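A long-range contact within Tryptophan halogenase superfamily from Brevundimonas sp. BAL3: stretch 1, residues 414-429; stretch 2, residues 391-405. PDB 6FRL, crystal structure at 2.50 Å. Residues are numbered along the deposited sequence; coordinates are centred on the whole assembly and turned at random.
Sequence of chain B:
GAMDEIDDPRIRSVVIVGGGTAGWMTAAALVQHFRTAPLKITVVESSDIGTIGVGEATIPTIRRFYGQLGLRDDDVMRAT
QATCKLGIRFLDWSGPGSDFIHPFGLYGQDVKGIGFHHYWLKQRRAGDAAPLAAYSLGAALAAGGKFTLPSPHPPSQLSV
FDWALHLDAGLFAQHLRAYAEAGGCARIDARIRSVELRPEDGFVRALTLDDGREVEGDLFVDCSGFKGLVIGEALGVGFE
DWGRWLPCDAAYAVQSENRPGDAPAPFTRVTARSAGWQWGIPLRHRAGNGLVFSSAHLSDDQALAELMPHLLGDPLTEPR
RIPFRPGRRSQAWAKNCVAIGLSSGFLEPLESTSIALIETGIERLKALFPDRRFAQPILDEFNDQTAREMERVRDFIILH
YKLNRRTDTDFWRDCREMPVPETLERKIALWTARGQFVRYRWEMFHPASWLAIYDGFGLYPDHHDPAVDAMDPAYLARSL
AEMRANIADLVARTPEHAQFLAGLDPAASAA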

# COMPACT_ATOMS: atom_id res chain seq x y z
N ASP B 414 0.30 -13.44 32.46
CA ASP B 414 1.17 -12.30 32.22
C ASP B 414 1.15 -11.86 30.78
O ASP B 414 1.09 -10.67 30.51
CB ASP B 414 2.61 -12.61 32.63
CG ASP B 414 2.80 -12.68 34.15
OD1 ASP B 414 1.85 -12.40 34.92
OD2 ASP B 414 3.93 -13.03 34.54
N CYS B 415 1.19 -12.82 29.86
CA CYS B 415 1.12 -12.51 28.41
C CYS B 415 -0.16 -11.73 28.09
O CYS B 415 -0.10 -10.70 27.41
CB CYS B 415 1.20 -13.79 27.57
SG CYS B 415 2.88 -14.41 27.33
N ARG B 416 -1.29 -12.18 28.65
CA ARG B 416 -2.60 -11.51 28.54
C ARG B 416 -2.69 -10.10 29.16
O ARG B 416 -3.42 -9.24 28.66
CB ARG B 416 -3.68 -12.41 29.13
CG ARG B 416 -5.11 -11.94 28.94
CD ARG B 416 -6.11 -13.05 29.24
NE ARG B 416 -5.75 -13.82 30.44
CZ ARG B 416 -5.36 -15.10 30.48
NH1 ARG B 416 -5.29 -15.87 29.38
NH2 ARG B 416 -5.05 -15.65 31.66
N GLU B 417 -1.93 -9.84 30.22
CA GLU B 417 -1.92 -8.53 30.85
C GLU B 417 -0.69 -7.69 30.55
O GLU B 417 -0.63 -6.53 30.96
CB GLU B 417 -2.09 -8.70 32.36
CG GLU B 417 -3.50 -9.17 32.76
CD GLU B 417 -3.51 -10.01 34.02
OE1 GLU B 417 -2.68 -9.76 34.92
OE2 GLU B 417 -4.35 -10.93 34.12
N MET B 418 0.29 -8.24 29.82
CA MET B 418 1.55 -7.49 29.47
C MET B 418 1.25 -6.26 28.62
O MET B 418 0.33 -6.27 27.80
CB MET B 418 2.60 -8.39 28.75
CG MET B 418 2.45 -8.52 27.23
SD MET B 418 3.27 -9.90 26.39
CE MET B 418 4.92 -9.65 27.03
N PRO B 419 2.01 -5.18 28.81
CA PRO B 419 1.88 -4.08 27.86
C PRO B 419 2.42 -4.44 26.46
O PRO B 419 3.25 -5.34 26.33
CB PRO B 419 2.66 -2.93 28.51
CG PRO B 419 3.57 -3.57 29.48
CD PRO B 419 3.06 -4.95 29.82
N VAL B 420 1.91 -3.76 25.43
CA VAL B 420 2.23 -4.05 24.04
C VAL B 420 2.43 -2.72 23.34
O VAL B 420 1.88 -1.70 23.75
CB VAL B 420 1.14 -4.90 23.32
CG1 VAL B 420 0.75 -6.13 24.14
CG2 VAL B 420 -0.13 -4.11 23.02
N PRO B 421 3.20 -2.72 22.25
CA PRO B 421 3.41 -1.47 21.57
C PRO B 421 2.10 -0.76 21.23
O PRO B 421 1.08 -1.41 20.99
CB PRO B 421 4.17 -1.89 20.30
CG PRO B 421 4.89 -3.13 20.71
CD PRO B 421 3.92 -3.84 21.61
N GLU B 422 2.14 0.58 21.23
CA GLU B 422 1.02 1.44 20.82
C GLU B 422 0.49 1.13 19.42
O GLU B 422 -0.72 1.22 19.18
CB GLU B 422 1.41 2.94 20.93
CG GLU B 422 0.65 3.89 19.99
CD GLU B 422 0.46 5.31 20.54
OE1 GLU B 422 1.40 5.86 21.18
OE2 GLU B 422 -0.66 5.86 20.34
N THR B 423 1.37 0.79 18.48
CA THR B 423 0.95 0.38 17.12
C THR B 423 -0.06 -0.81 17.14
O THR B 423 -1.04 -0.80 16.38
CB THR B 423 2.17 -0.00 16.27
OG1 THR B 423 3.06 -0.76 17.07
CG2 THR B 423 2.89 1.24 15.79
N LEU B 424 0.18 -1.77 18.03
CA LEU B 424 -0.70 -2.91 18.24
C LEU B 424 -1.95 -2.57 19.07
O LEU B 424 -3.02 -3.18 18.83
CB LEU B 424 0.06 -4.05 18.92
CG LEU B 424 -0.73 -5.35 19.10
CD1 LEU B 424 -1.25 -5.88 17.75
CD2 LEU B 424 0.18 -6.38 19.76
N GLU B 425 -1.82 -1.67 20.04
CA GLU B 425 -2.98 -1.18 20.81
C GLU B 425 -4.02 -0.59 19.87
O GLU B 425 -5.20 -0.89 19.99
CB GLU B 425 -2.59 -0.14 21.87
CG GLU B 425 -2.01 -0.72 23.16
CD GLU B 425 -1.49 0.35 24.15
OE1 GLU B 425 -1.51 1.57 23.83
OE2 GLU B 425 -1.04 -0.04 25.27
N ARG B 426 -3.55 0.22 18.93
CA ARG B 426 -4.44 0.87 17.97
C ARG B 426 -5.15 -0.12 17.05
O ARG B 426 -6.34 0.07 16.77
CB ARG B 426 -3.67 1.86 17.09
CG ARG B 426 -3.32 3.16 17.79
CD ARG B 426 -2.47 3.99 16.86
NE ARG B 426 -3.17 4.19 15.57
CZ ARG B 426 -2.61 4.63 14.44
NH1 ARG B 426 -1.31 4.93 14.38
NH2 ARG B 426 -3.38 4.78 13.37
N LYS B 427 -4.43 -1.16 16.60
CA LYS B 427 -5.02 -2.22 15.79
C LYS B 427 -6.12 -2.95 16.53
O LYS B 427 -7.22 -3.09 16.01
CB LYS B 427 -3.96 -3.26 15.34
CG LYS B 427 -3.26 -2.93 14.04
CD LYS B 427 -2.19 -3.95 13.68
CE LYS B 427 -2.17 -4.25 12.19
NZ LYS B 427 -1.43 -3.25 11.44
N ILE B 428 -5.80 -3.40 17.76
CA ILE B 428 -6.75 -4.15 18.59
C ILE B 428 -7.96 -3.27 18.89
O ILE B 428 -9.07 -3.76 18.85
CB ILE B 428 -6.10 -4.68 19.88
CG1 ILE B 428 -5.09 -5.77 19.55
CG2 ILE B 428 -7.13 -5.26 20.84
CD1 ILE B 428 -4.26 -6.19 20.76
N ALA B 429 -7.74 -1.97 19.12
CA ALA B 429 -8.84 -1.04 19.45
C ALA B 429 -9.80 -0.78 18.25
O ALA B 429 -11.00 -0.75 18.44
CB ALA B 429 -8.31 0.29 20.03
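Stretch 2 (391-405) ERVRDFIILHYKLNR

Which polar contacts tie stretch 2 to stretch 1 most firmly? At one end, Thr 423 OG1 donates a hydrogen bond of 2.6 Å to Asp 395 OD2. The carboxylate is held in place from within its own helix: Arg 392 NH2 reaches Asp 395 OD2 at 2.9 Å and Arg 394 NE reaches Asp 395 OD1 at 3.0 Å, both as salt bridges. The threonine thus meets an acceptor already fixed between two arginines. At the other end, Lys 402 NZ donates to Arg 416 O and to Met 418 O, each at 2.9 Å. These carbonyls lie where the helix ending at Glu 417 gives way to loop, so one ammonium group serves two backbone acceptors at the turn.

What secures the stretch beyond Lys 402? Helix 391-402 ends there, and Leu 403 is the first residue to leave helical backbone angles. Just past it, Arg 416 NH1 donates to Asn 404 O at 3.0 Å, with the carbonyl at the edge of the guanidinium, near its plane. Asn 404 also turns back on its own helix, its ND2 donating to Tyr 401 O at 2.9 Å. A water adds a further link, donating to Lys 402 O at 2.8 Å and to Arg 416 O at 3.0 Å.

How does the helix of stretch 2 run relative to stretch 1? The N-to-C directions of helix 391-402 and helix 422-429 differ by 59°, more parallel than antiparallel, with a signed crossing angle of -59° and 9.9 Å between the axes at closest approach. The register nevertheless runs backward: Leu 424 lies nearest Asp 395, Val 420 nearest Ile 398 and Arg 416 nearest Lys 402, with CA atoms 6.0, 7.5 and 4.6 Å apart. Stretch 1 therefore passes along the helix from its C-terminal end toward Asp 395, through an extended segment at Met 418 to Pro 421, before its second helix starts at Glu 422.

What fills the space between these polar ends? Ile 398 points toward stretch 1 and meets three residues: its CG2 is 3.4 Å from Leu 424 CD2 and 3.8 Å from Val 420 CG1, and its CD1 is 3.7 Å from Pro 421 CD. Pro 421 CG lies over one face of the Arg 394 guanidinium, 3.8 Å from Arg 394 NH2. Farther along the second helix, Ile 428 CD1 packs on Leu 399 CD1 at 3.6 Å. In the first helix, Cys 415 SG approaches Tyr 401 CD1 at 3.8 Å, obliquely to the ring. Together the stretches bury 870 Å².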

# COMPACT_ATOMS: atom_id res chain seq x y z
N GLU B 391 9.27 -4.28 12.85
CA GLU B 391 8.30 -3.89 13.87
C GLU B 391 6.90 -4.46 13.53
O GLU B 391 6.17 -4.93 14.44
CB GLU B 391 8.23 -2.35 14.03
CG GLU B 391 9.47 -1.68 14.66
CD GLU B 391 9.49 -0.16 14.48
OE1 GLU B 391 8.62 0.41 13.77
OE2 GLU B 391 10.37 0.49 15.04
N ARG B 392 6.53 -4.40 12.24
CA ARG B 392 5.25 -4.96 11.80
C ARG B 392 5.16 -6.48 12.00
O ARG B 392 4.11 -6.99 12.37
CB ARG B 392 4.92 -4.54 10.37
CG ARG B 392 4.89 -3.04 10.11
CD ARG B 392 3.69 -2.36 10.71
NE ARG B 392 3.79 -2.25 12.17
CZ ARG B 392 4.53 -1.36 12.82
NH1 ARG B 392 5.28 -0.46 12.17
NH2 ARG B 392 4.53 -1.38 14.16
N VAL B 393 6.27 -7.20 11.88
CA VAL B 393 6.28 -8.66 12.17
C VAL B 393 6.26 -8.94 13.67
O VAL B 393 5.56 -9.84 14.16
CB VAL B 393 7.48 -9.37 11.50
CG1 VAL B 393 7.56 -10.85 11.90
CG2 VAL B 393 7.40 -9.24 9.98
N ARG B 394 7.07 -8.19 14.41
CA ARG B 394 7.01 -8.23 15.88
C ARG B 394 5.58 -8.13 16.45
O ARG B 394 5.14 -8.99 17.22
CB ARG B 394 7.89 -7.12 16.45
CG ARG B 394 7.96 -7.02 17.97
CD ARG B 394 8.39 -5.63 18.36
NE ARG B 394 7.46 -4.60 17.88
CZ ARG B 394 7.69 -3.29 17.95
NH1 ARG B 394 8.82 -2.84 18.48
NH2 ARG B 394 6.78 -2.43 17.47
N ASP B 395 4.86 -7.07 16.05
CA ASP B 395 3.48 -6.83 16.48
C ASP B 395 2.54 -7.98 16.15
O ASP B 395 1.73 -8.36 16.99
CB ASP B 395 2.94 -5.53 15.88
CG ASP B 395 3.60 -4.29 16.47
OD1 ASP B 395 4.51 -4.42 17.31
OD2 ASP B 395 3.20 -3.19 16.07
N PHE B 396 2.63 -8.54 14.95
CA PHE B 396 1.83 -9.73 14.64
C PHE B 396 2.16 -10.88 15.59
O PHE B 396 1.23 -11.53 16.08
CB PHE B 396 2.02 -10.16 13.17
CG PHE B 396 1.06 -11.22 12.70
CD1 PHE B 396 -0.31 -11.00 12.75
CD2 PHE B 396 1.53 -12.41 12.14
CE1 PHE B 396 -1.21 -11.98 12.29
CE2 PHE B 396 0.65 -13.38 11.68
CZ PHE B 396 -0.73 -13.16 11.77
N ILE B 397 3.46 -11.11 15.86
CA ILE B 397 3.87 -12.18 16.80
C ILE B 397 3.33 -11.92 18.23
O ILE B 397 2.74 -12.79 18.85
CB ILE B 397 5.41 -12.40 16.80
CG1 ILE B 397 5.81 -13.02 15.45
CG2 ILE B 397 5.83 -13.31 17.95
CD1 ILE B 397 7.28 -12.95 15.11
N ILE B 398 3.52 -10.70 18.72
CA ILE B 398 3.01 -10.29 20.03
C ILE B 398 1.51 -10.62 20.22
O ILE B 398 1.12 -11.20 21.26
CB ILE B 398 3.25 -8.77 20.24
CG1 ILE B 398 4.73 -8.52 20.49
CG2 ILE B 398 2.43 -8.26 21.43
CD1 ILE B 398 5.14 -7.07 20.41
N LEU B 399 0.69 -10.27 19.22
CA LEU B 399 -0.76 -10.49 19.27
C LEU B 399 -1.13 -11.90 19.69
O LEU B 399 -2.11 -12.06 20.44
CB LEU B 399 -1.43 -10.17 17.91
CG LEU B 399 -2.96 -10.19 17.90
CD1 LEU B 399 -3.54 -9.12 18.80
CD2 LEU B 399 -3.52 -10.06 16.51
N HIS B 400 -0.39 -12.90 19.21
CA HIS B 400 -0.68 -14.31 19.48
C HIS B 400 -0.63 -14.59 21.02
O HIS B 400 -1.49 -15.30 21.60
CB HIS B 400 0.31 -15.24 18.77
CG HIS B 400 0.21 -15.27 17.26
ND1 HIS B 400 0.57 -14.21 16.46
CD2 HIS B 400 -0.11 -16.29 16.41
CE1 HIS B 400 0.44 -14.56 15.19
NE2 HIS B 400 0.04 -15.81 15.13
N TYR B 401 0.36 -14.01 21.68
CA TYR B 401 0.49 -14.15 23.13
C TYR B 401 -0.55 -13.30 23.87
O TYR B 401 -1.18 -13.76 24.82
CB TYR B 401 1.90 -13.71 23.59
CG TYR B 401 3.04 -14.60 23.16
CD1 TYR B 401 3.26 -15.84 23.80
CD2 TYR B 401 3.94 -14.21 22.16
CE1 TYR B 401 4.31 -16.66 23.41
CE2 TYR B 401 5.00 -15.03 21.79
CZ TYR B 401 5.18 -16.25 22.42
OH TYR B 401 6.24 -17.07 22.10
N LYS B 402 -0.70 -12.05 23.43
CA LYS B 402 -1.62 -11.09 24.04
C LYS B 402 -3.07 -11.57 24.16
O LYS B 402 -3.73 -11.21 25.13
CB LYS B 402 -1.58 -9.78 23.25
CG LYS B 402 -2.45 -8.66 23.83
CD LYS B 402 -2.14 -8.38 25.29
CE LYS B 402 -2.61 -7.02 25.75
NZ LYS B 402 -2.44 -6.87 27.23
N LEU B 403 -3.54 -12.37 23.20
CA LEU B 403 -4.94 -12.83 23.14
C LEU B 403 -5.19 -14.27 23.63
O LEU B 403 -6.33 -14.81 23.52
CB LEU B 403 -5.45 -12.72 21.70
CG LEU B 403 -5.35 -11.35 21.02
CD1 LEU B 403 -5.94 -11.43 19.63
CD2 LEU B 403 -6.09 -10.30 21.83
N ASN B 404 -4.17 -14.90 24.18
CA ASN B 404 -4.32 -16.28 24.64
C ASN B 404 -5.41 -16.34 25.74
O ASN B 404 -5.64 -15.36 26.43
CB ASN B 404 -2.97 -16.84 25.09
CG ASN B 404 -2.71 -16.63 26.56
OD1 ASN B 404 -3.18 -17.40 27.39
ND2 ASN B 404 -1.92 -15.60 26.89
N ARG B 405 -6.06 -17.48 25.86
CA ARG B 405 -7.10 -17.72 26.88
C ARG B 405 -6.75 -18.90 27.86
O ARG B 405 -7.63 -19.55 28.43
CB ARG B 405 -8.45 -17.96 26.20
CG ARG B 405 -9.06 -16.75 25.52
CD ARG B 405 -10.58 -16.95 25.43
NE ARG B 405 -11.25 -15.99 24.55
CZ ARG B 405 -12.30 -15.22 24.85
NH1 ARG B 405 -12.88 -15.25 26.06
NH2 ARG B 405 -12.80 -14.38 23.94
O HOH W 1 -5.18 -9.06 26.26